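Local coordinates for core protein VP7 (African horsesickness virus, PDB 1AHS), which forms the surface of the viral core as a homotrimer and binds the structural protein VP3, at residues 64-69 against 115-120. Residues are numbered along the deposited sequence; the frame is centred on the assembly and turned at random.
Sequences RPLRIF and RSILQF
Arg-64 and Gln-119 face each other as an antiparallel hydrogen-bonded pair: Arg-64 N donates to Gln-119 O at 3.1 Å, and Gln-119 N returns an almost straight bond (177°) to Arg-64 O at 3.0 Å. A third backbone bond, more bent at 143°, runs from Leu-66 N to Ile-117 O, just where 64-69 begins to turn off the sheet. Between these bonds Pro-65 sits in a non-hydrogen-bonded pair with Leu-118, a position where the pairing asks for no N-H from the proline. On the opposite face of the sheet the side chains of Arg-64 and Gln-119 run side by side, the guanidinium and amide planes 67° apart. Arg-64 NH1 and Gln-119 NE2 are both donors, so their closeness is no bond; Arg-64 NH1 instead forms a salt bridge with Glu-121, and Arg-64 NE donates a hydrogen bond to the carbonyl O of Ala-7 of a second subunit. Strands 59-65 and 116-122 are neighbours inside the antiparallel sheet of this beta-sandwich top domain, and 64-69 also meets the second subunit of the trimer, with Leu-66 packing on its Val-10. Further along, Leu-66 slants across Ile-117, CG to CB 4.1 Å, while its CD2 rests on Gln-119 CB. The excursion through Arg-67 and Ile-68 brings Phe-69 back over Ile-117. Chi1 of 66° sets Phe-69 CG between the backbone N and the carbonyl carbon; Ile-117 CG1 lies over one face of the ring, offset toward the rim, in a CH-pi contact 3.9 Å from the centroid. Ile-117 CD1 reaches Phe-69 CD2 at 3.5 Å, and Arg-115 O lies in the ring plane, at the edge, 3.7 Å from Phe-69 CZ.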
loop_
_atom_site.group_PDB
_atom_site.type_symbol
_atom_site.label_atom_id
_atom_site.label_comp_id
_atom_site.label_asym_id
_atom_site.label_seq_id
_atom_site.Cartn_x
_atom_site.Cartn_y
_atom_site.Cartn_z
ATOM N N ARG B 64 -4.657 9.735 -9.223
ATOM C CA ARG B 64 -4.049 10.852 -8.538
ATOM C C ARG B 64 -2.556 10.694 -8.512
ATOM O O ARG B 64 -2.039 9.598 -8.676
ATOM C CB ARG B 64 -4.659 11.171 -7.163
ATOM C CG ARG B 64 -4.802 10.086 -6.204
ATOM C CD ARG B 64 -6.197 9.492 -6.288
ATOM N NE ARG B 64 -6.977 9.588 -5.052
ATOM C CZ ARG B 64 -7.249 8.555 -4.266
ATOM N NH1 ARG B 64 -6.790 7.333 -4.564
ATOM N NH2 ARG B 64 -8.010 8.742 -3.210
ATOM N N PRO B 65 -1.847 11.810 -8.540
ATOM C CA PRO B 65 -0.392 11.817 -8.522
ATOM C C PRO B 65 0.081 11.573 -7.107
ATOM O O PRO B 65 -0.708 11.709 -6.176
ATOM C CB PRO B 65 -0.069 13.235 -8.981
ATOM C CG PRO B 65 -1.180 14.037 -8.405
ATOM C CD PRO B 65 -2.383 13.174 -8.689
ATOM N N LEU B 66 1.328 11.135 -6.935
ATOM C CA LEU B 66 1.810 10.928 -5.587
ATOM C C LEU B 66 2.553 12.172 -5.241
ATOM O O LEU B 66 3.517 12.523 -5.917
ATOM C CB LEU B 66 2.791 9.761 -5.469
ATOM C CG LEU B 66 2.508 8.292 -5.773
ATOM C CD1 LEU B 66 3.076 7.411 -4.669
ATOM C CD2 LEU B 66 1.053 8.049 -5.973
ATOM N N ARG B 67 2.092 12.860 -4.222
ATOM C CA ARG B 67 2.767 14.046 -3.776
ATOM C C ARG B 67 4.256 13.708 -3.416
ATOM O O ARG B 67 5.162 14.469 -3.762
ATOM C CB ARG B 67 1.971 14.638 -2.599
ATOM C CG ARG B 67 2.692 15.726 -1.805
ATOM C CD ARG B 67 2.860 17.036 -2.558
ATOM N NE ARG B 67 2.251 18.124 -1.785
ATOM C CZ ARG B 67 2.936 19.015 -1.074
ATOM N NH1 ARG B 67 4.268 18.958 -1.052
ATOM N NH2 ARG B 67 2.287 19.927 -0.346
ATOM N N ILE B 68 4.515 12.633 -2.659
ATOM C CA ILE B 68 5.907 12.247 -2.394
ATOM C C ILE B 68 6.098 10.745 -2.703
ATOM O O ILE B 68 5.185 9.928 -2.503
ATOM C CB ILE B 68 6.480 12.583 -0.936
ATOM C CG1 ILE B 68 5.735 11.834 0.089
ATOM C CG2 ILE B 68 6.452 14.061 -0.550
ATOM C CD1 ILE B 68 6.547 10.706 0.512
ATOM N N PHE B 69 7.256 10.398 -3.258
ATOM C CA PHE B 69 7.584 9.027 -3.570
ATOM C C PHE B 69 9.115 8.952 -3.517
ATOM O O PHE B 69 9.715 9.886 -3.037
ATOM C CB PHE B 69 6.971 8.622 -4.929
ATOM C CG PHE B 69 7.539 9.344 -6.118
ATOM C CD1 PHE B 69 6.977 10.516 -6.563
ATOM C CD2 PHE B 69 8.601 8.813 -6.818
ATOM C CE1 PHE B 69 7.472 11.146 -7.693
ATOM C CE2 PHE B 69 9.091 9.430 -7.939
ATOM C CZ PHE B 69 8.515 10.601 -8.369
ATOM N N ARG B 115 10.255 13.696 -12.644
ATOM C CA ARG B 115 9.552 12.429 -12.694
ATOM C C ARG B 115 8.275 12.448 -11.889
ATOM O O ARG B 115 8.135 13.252 -10.968
ATOM C CB ARG B 115 10.471 11.336 -12.197
ATOM C CG ARG B 115 11.610 11.104 -13.147
ATOM C CD ARG B 115 12.670 10.253 -12.495
ATOM N NE ARG B 115 13.468 10.976 -11.507
ATOM C CZ ARG B 115 14.523 10.454 -10.875
ATOM N NH1 ARG B 115 14.901 9.201 -11.121
ATOM N NH2 ARG B 115 15.244 11.208 -10.051
ATOM N N SER B 116 7.330 11.577 -12.237
ATOM C CA SER B 116 6.067 11.502 -11.506
ATOM C C SER B 116 5.563 10.062 -11.443
ATOM O O SER B 116 5.975 9.246 -12.263
ATOM C CB SER B 116 5.008 12.354 -12.204
ATOM O OG SER B 116 5.364 13.733 -12.213
ATOM N N ILE B 117 4.742 9.733 -10.440
ATOM C CA ILE B 117 4.151 8.396 -10.383
ATOM C C ILE B 117 2.654 8.643 -10.249
ATOM O O ILE B 117 2.260 9.492 -9.456
ATOM C CB ILE B 117 4.586 7.556 -9.180
ATOM C CG1 ILE B 117 6.058 7.218 -9.233
ATOM C CG2 ILE B 117 3.910 6.200 -9.225
ATOM C CD1 ILE B 117 6.452 6.359 -8.091
ATOM N N LEU B 118 1.832 7.988 -11.075
ATOM C CA LEU B 118 0.376 8.128 -10.987
ATOM C C LEU B 118 -0.195 6.816 -10.498
ATOM O O LEU B 118 0.217 5.735 -10.957
ATOM C CB LEU B 118 -0.240 8.408 -12.349
ATOM C CG LEU B 118 -0.304 9.813 -12.927
ATOM C CD1 LEU B 118 0.980 10.574 -12.763
ATOM C CD2 LEU B 118 -0.607 9.667 -14.381
ATOM N N GLN B 119 -1.184 6.925 -9.617
ATOM C CA GLN B 119 -1.857 5.782 -9.046
ATOM C C GLN B 119 -3.281 5.691 -9.588
ATOM O O GLN B 119 -3.938 6.719 -9.676
ATOM C CB GLN B 119 -1.906 5.970 -7.532
ATOM C CG GLN B 119 -2.768 4.970 -6.844
ATOM C CD GLN B 119 -2.878 5.173 -5.353
ATOM O OE1 GLN B 119 -1.922 4.899 -4.615
ATOM N NE2 GLN B 119 -4.072 5.586 -4.886
ATOM N N PHE B 120 -3.762 4.482 -9.909
ATOM C CA PHE B 120 -5.141 4.261 -10.395
ATOM C C PHE B 120 -5.738 3.306 -9.420
ATOM O O PHE B 120 -5.188 2.268 -9.212
ATOM C CB PHE B 120 -5.155 3.573 -11.760
ATOM C CG PHE B 120 -4.652 4.431 -12.858
ATOM C CD1 PHE B 120 -5.499 5.282 -13.513
ATOM C CD2 PHE B 120 -3.303 4.470 -13.160
ATOM C CE1 PHE B 120 -4.991 6.170 -14.466
ATOM C CE2 PHE B 120 -2.782 5.353 -14.111
ATOM C CZ PHE B 120 -3.623 6.204 -14.755
#